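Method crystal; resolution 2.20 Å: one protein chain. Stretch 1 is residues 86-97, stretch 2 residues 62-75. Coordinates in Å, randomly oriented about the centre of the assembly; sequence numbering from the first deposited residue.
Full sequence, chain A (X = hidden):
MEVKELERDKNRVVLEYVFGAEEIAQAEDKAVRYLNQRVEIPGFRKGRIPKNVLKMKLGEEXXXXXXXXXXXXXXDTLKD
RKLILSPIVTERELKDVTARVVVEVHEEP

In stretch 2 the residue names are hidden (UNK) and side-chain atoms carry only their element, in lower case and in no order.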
# COMPACT_ATOMS: atom_id res chain seq x y z
N SER A 86 -16.20 8.97 -9.16
CA SER A 86 -14.85 8.60 -8.79
C SER A 86 -14.82 7.09 -8.58
O SER A 86 -15.85 6.49 -8.30
CB SER A 86 -14.41 9.35 -7.54
OG SER A 86 -14.31 10.73 -7.86
N PRO A 87 -13.65 6.47 -8.77
CA PRO A 87 -13.57 5.03 -8.60
C PRO A 87 -14.00 4.63 -7.18
O PRO A 87 -13.68 5.32 -6.22
CB PRO A 87 -12.09 4.74 -8.78
CG PRO A 87 -11.57 5.89 -9.57
CD PRO A 87 -12.36 7.06 -9.15
N ILE A 88 -14.74 3.53 -7.07
CA ILE A 88 -15.17 3.00 -5.79
C ILE A 88 -14.24 1.83 -5.45
O ILE A 88 -14.12 0.89 -6.22
CB ILE A 88 -16.66 2.57 -5.84
CG1 ILE A 88 -17.55 3.81 -5.92
CG2 ILE A 88 -17.04 1.74 -4.60
CD1 ILE A 88 -18.92 3.58 -6.53
N VAL A 89 -13.59 1.93 -4.30
CA VAL A 89 -12.68 0.89 -3.85
C VAL A 89 -13.49 -0.26 -3.26
O VAL A 89 -14.25 -0.06 -2.32
CB VAL A 89 -11.69 1.44 -2.79
CG1 VAL A 89 -10.87 0.30 -2.16
CG2 VAL A 89 -10.74 2.50 -3.43
N THR A 90 -13.33 -1.45 -3.82
CA THR A 90 -14.06 -2.62 -3.34
C THR A 90 -13.16 -3.64 -2.63
O THR A 90 -13.65 -4.56 -1.97
CB THR A 90 -14.85 -3.29 -4.49
OG1 THR A 90 -13.94 -3.63 -5.54
CG2 THR A 90 -15.97 -2.31 -5.03
N GLU A 91 -11.85 -3.47 -2.77
CA GLU A 91 -10.89 -4.34 -2.11
C GLU A 91 -9.51 -3.67 -2.02
O GLU A 91 -9.08 -3.00 -2.95
CB GLU A 91 -10.75 -5.65 -2.88
CG GLU A 91 -9.93 -6.71 -2.18
CD GLU A 91 -10.08 -8.09 -2.81
OE1 GLU A 91 -10.03 -8.18 -4.06
OE2 GLU A 91 -10.23 -9.07 -2.05
N ARG A 92 -8.83 -3.88 -0.89
CA ARG A 92 -7.44 -3.44 -0.66
C ARG A 92 -6.66 -4.56 -0.02
O ARG A 92 -7.20 -5.31 0.79
CB ARG A 92 -7.41 -2.24 0.29
CG ARG A 92 -7.64 -0.91 -0.41
CD ARG A 92 -8.21 0.19 0.54
NE ARG A 92 -7.53 0.30 1.84
CZ ARG A 92 -6.90 1.40 2.25
NH1 ARG A 92 -6.86 2.47 1.47
NH2 ARG A 92 -6.32 1.42 3.45
N GLU A 93 -5.38 -4.65 -0.36
CA GLU A 93 -4.53 -5.69 0.19
C GLU A 93 -3.06 -5.29 0.07
O GLU A 93 -2.61 -4.85 -0.98
CB GLU A 93 -4.80 -7.00 -0.58
CG GLU A 93 -4.00 -8.22 -0.12
CD GLU A 93 -4.15 -9.38 -1.11
OE1 GLU A 93 -3.36 -9.47 -2.08
OE2 GLU A 93 -5.09 -10.20 -0.92
N LEU A 94 -2.31 -5.41 1.16
CA LEU A 94 -0.86 -5.29 1.12
C LEU A 94 -0.23 -6.48 1.84
O LEU A 94 -0.60 -6.78 2.97
CB LEU A 94 -0.39 -3.97 1.74
CG LEU A 94 1.08 -3.59 1.49
CD1 LEU A 94 1.24 -2.10 1.48
CD2 LEU A 94 2.00 -4.18 2.52
N LYS A 95 0.72 -7.16 1.18
CA LYS A 95 1.46 -8.29 1.80
C LYS A 95 2.94 -7.91 1.90
O LYS A 95 3.59 -7.64 0.87
CB LYS A 95 1.35 -9.57 0.96
CG LYS A 95 -0.06 -10.02 0.60
CD LYS A 95 -0.85 -10.33 1.84
CE LYS A 95 -2.25 -10.81 1.52
NZ LYS A 95 -3.02 -10.93 2.79
N ASP A 96 3.47 -7.89 3.12
CA ASP A 96 4.88 -7.58 3.31
C ASP A 96 5.76 -8.66 2.68
O ASP A 96 5.30 -9.77 2.38
CB ASP A 96 5.22 -7.45 4.80
CG ASP A 96 4.69 -6.16 5.41
OD1 ASP A 96 4.80 -5.07 4.77
OD2 ASP A 96 4.17 -6.23 6.55
N VAL A 97 7.03 -8.32 2.49
CA VAL A 97 7.98 -9.24 1.95
C VAL A 97 7.94 -10.50 2.80
O VAL A 97 7.74 -10.45 4.02
CB VAL A 97 9.41 -8.65 1.91
CG1 VAL A 97 9.93 -8.30 3.34
CG2 VAL A 97 10.38 -9.61 1.18
N UNK A 62 0.21 0.83 9.73
CA UNK A 62 1.05 1.60 8.82
C UNK A 62 0.71 1.28 7.37
O UNK A 62 0.72 2.17 6.53
c UNK A 62 4.58 4.39 7.84
c UNK A 62 4.69 2.64 6.15
c UNK A 62 2.55 1.39 9.07
c UNK A 62 3.44 2.26 8.20
c UNK A 62 3.90 1.81 6.96
c UNK A 62 5.05 3.93 6.59
c UNK A 62 3.79 3.56 8.62
N UNK A 63 0.41 0.00 7.10
CA UNK A 63 -0.00 -0.47 5.78
C UNK A 63 -1.24 0.25 5.25
O UNK A 63 -1.37 0.44 4.05
n UNK A 63 1.05 -5.34 6.22
c UNK A 63 0.70 -2.95 6.12
o UNK A 63 -0.96 -4.60 5.48
c UNK A 63 0.19 -4.37 5.92
c UNK A 63 -0.38 -1.96 5.82
N UNK A 64 -2.17 0.57 6.15
CA UNK A 64 -3.40 1.26 5.78
C UNK A 64 -3.08 2.61 5.15
O UNK A 64 -3.67 2.98 4.13
o UNK A 64 -5.16 -2.00 6.57
c UNK A 64 -4.82 0.14 7.59
c UNK A 64 -4.31 1.46 6.99
o UNK A 64 -6.28 -0.31 5.70
c UNK A 64 -5.47 -0.79 6.54
N UNK A 65 -2.13 3.33 5.76
CA UNK A 65 -1.66 4.62 5.24
C UNK A 65 -0.93 4.43 3.92
O UNK A 65 -1.10 5.20 2.98
c UNK A 65 -2.27 6.18 9.75
c UNK A 65 -1.56 6.01 7.39
c UNK A 65 -2.40 7.12 7.11
c UNK A 65 -0.78 5.34 6.27
o UNK A 65 -3.81 7.94 10.41
c UNK A 65 -3.14 7.76 8.13
c UNK A 65 -1.50 5.54 8.71
c UNK A 65 -3.07 7.29 9.44
N UNK A 66 -0.12 3.37 3.85
CA UNK A 66 0.56 3.02 2.60
C UNK A 66 -0.45 2.78 1.48
O UNK A 66 -0.29 3.30 0.38
c UNK A 66 2.28 1.58 1.46
c UNK A 66 1.53 1.83 2.76
o UNK A 66 2.50 2.15 3.77
N UNK A 67 -1.51 2.03 1.77
CA UNK A 67 -2.51 1.76 0.76
C UNK A 67 -3.28 3.02 0.39
O UNK A 67 -3.63 3.18 -0.78
c UNK A 67 -3.46 0.66 1.25
c UNK A 67 -3.65 -1.66 2.13
c UNK A 67 -2.99 -1.27 -0.30
c UNK A 67 -2.91 -0.75 1.14
N UNK A 68 -3.54 3.91 1.35
CA UNK A 68 -4.20 5.21 1.06
C UNK A 68 -3.45 5.95 -0.04
O UNK A 68 -4.04 6.44 -0.99
c UNK A 68 -4.24 6.12 2.28
c UNK A 68 -5.31 5.73 3.29
o UNK A 68 -5.19 6.14 4.46
o UNK A 68 -6.26 5.02 2.91
N UNK A 69 -2.13 6.05 0.11
CA UNK A 69 -1.33 6.76 -0.87
C UNK A 69 -1.19 6.01 -2.20
O UNK A 69 -1.07 6.64 -3.26
c UNK A 69 0.01 7.20 -0.28
c UNK A 69 -0.08 8.21 2.03
c UNK A 69 -0.22 9.28 2.89
c UNK A 69 -0.44 10.56 2.38
c UNK A 69 -0.49 10.76 0.98
c UNK A 69 -0.34 9.66 0.12
c UNK A 69 -0.12 8.39 0.64
N UNK A 70 -1.21 4.68 -2.17
CA UNK A 70 -1.23 3.94 -3.42
C UNK A 70 -2.51 4.24 -4.19
O UNK A 70 -2.48 4.43 -5.40
c UNK A 70 -1.06 2.43 -3.20
c UNK A 70 0.33 1.90 -2.84
c UNK A 70 0.17 0.43 -2.53
c UNK A 70 1.36 2.12 -3.97
N UNK A 71 -3.63 4.30 -3.47
CA UNK A 71 -4.93 4.62 -4.04
C UNK A 71 -4.88 5.91 -4.83
O UNK A 71 -5.59 6.06 -5.82
s UNK A 71 -7.83 3.45 -1.20
c UNK A 71 -6.00 4.70 -2.94
c UNK A 71 -8.61 5.08 -1.24
c UNK A 71 -6.79 3.43 -2.71
N UNK A 72 -4.01 6.84 -4.42
CA UNK A 72 -3.88 8.14 -5.10
C UNK A 72 -3.21 8.07 -6.47
O UNK A 72 -3.04 9.09 -7.13
c UNK A 72 -3.82 9.51 -2.93
o UNK A 72 -5.03 9.21 -2.79
c UNK A 72 -3.09 9.14 -4.22
o UNK A 72 -3.17 10.14 -2.05
N UNK A 73 -2.78 6.88 -6.89
CA UNK A 73 -2.16 6.75 -8.19
C UNK A 73 -3.22 6.46 -9.23
O UNK A 73 -3.00 6.67 -10.43
c UNK A 73 1.01 4.59 -7.39
c UNK A 73 0.97 7.07 -7.92
c UNK A 73 -1.12 5.63 -8.18
c UNK A 73 0.17 5.85 -7.38
N UNK A 74 -4.37 6.00 -8.75
CA UNK A 74 -5.40 5.47 -9.61
C UNK A 74 -6.05 6.52 -10.52
O UNK A 74 -5.99 6.37 -11.72
c UNK A 74 -6.59 2.58 -7.31
c UNK A 74 -5.70 3.47 -8.14
c UNK A 74 -7.54 4.13 -9.79
c UNK A 74 -6.42 4.63 -8.83
N UNK A 75 -6.65 7.59 -9.94
CA UNK A 75 -7.35 8.59 -10.75
C UNK A 75 -6.61 9.04 -12.00
O UNK A 75 -7.23 9.23 -13.05
c UNK A 75 -7.72 9.08 -8.46
c UNK A 75 -6.72 7.94 -8.50
c UNK A 75 -7.53 9.77 -9.78
O HOH W 1 -0.33 -7.78 5.47
O HOH W 2 -7.64 -1.94 3.84

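Position 62 has seven side-chain carbons, one leading into a six-membered ring with no heteroatom. It does not touch stretch 1. This is Phe62.

Position 63 has three carbons, the third carrying one oxygen and one nitrogen. The side chain reaches Leu94 and Asp96. It is Gln63. NE2 of Gln63 gives a weak hydrogen bond to OD2 of Asp96, 3.3 Å. Water 1 accepts from NE2 of Gln63 at 2.9 Å and donates to O of Leu94 at 2.7 Å.

Position 64 has three carbons ending in two oxygens, one of them beside the Arg92 guanidinium. This is Glu64. Its CB points away overall, but the chain curls back and OE1 of Glu64 lies 2.8 Å from NH2 of Arg92, a salt bridge.

Position 65 has a carbon and a six-carbon ring bearing one oxygen. CA-to-CB points away from stretch 1, and the side chain makes no contact with it. It is Tyr65.

Position 66 has one carbon carrying an oxygen and a carbon. A carbon meets Leu94. This is Thr66, buried, with CG2 3.8 Å from CD1 of Leu94.

Position 67 has four carbons, forked at the second, packed against Arg92 and Leu94. This is Leu67. Its CD1 lies 4.0 Å from CB of Leu94.

Position 68 has two carbons, the second carrying two oxygens. One oxygen meets Arg92. It is Asp68, and OD1 of Asp68 forms a salt bridge with NH1 of Arg92 at 3.0 Å.

Position 69 has a carbon and a plain six-carbon ring. CA-to-CB points away from stretch 1, and the side chain makes no contact with it. It is Phe69.

Position 70 has four carbons forked at the second, buried, with no close contact to stretch 1. It is Leu70.

Position 71 is an unbranched chain of two carbons, a sulfur and a carbon. The sulfur meets Val89 and Arg92. This is Met71. SD of Met71 is 3.8 Å from CG2 of Val89 and accepts a weak hydrogen bond from NH1 of Arg92, 3.0 Å.

Position 72 has two carbons and two oxygens, out of reach: Asp72.

Position 73 has four carbons forked at the second, also out of reach: Leu73.

Position 74 has four carbons forked at the first, one arm two carbons long. A carbon meets Pro87. It is Ile74, with CG2 4.4 Å from CG of Pro87.

Position 75 has three carbons closing a ring onto the backbone nitrogen. It makes no contact with stretch 1. It is Pro75.

Arg92 anchors the contact. Leu67 CB covers one face of its guanidinium, while Glu64, Asp68 and Met71 meet its edge. NH2 of Arg92 also gives a hydrogen bond to O of Glu64, 3.1 Å. Water 2 links NE of Arg92 to OE1 of Glu64. Apolar packing extends the contact from Leu94 to Pro87.

Stretch 2 (62-75) FQEYTLDFLMDLIP
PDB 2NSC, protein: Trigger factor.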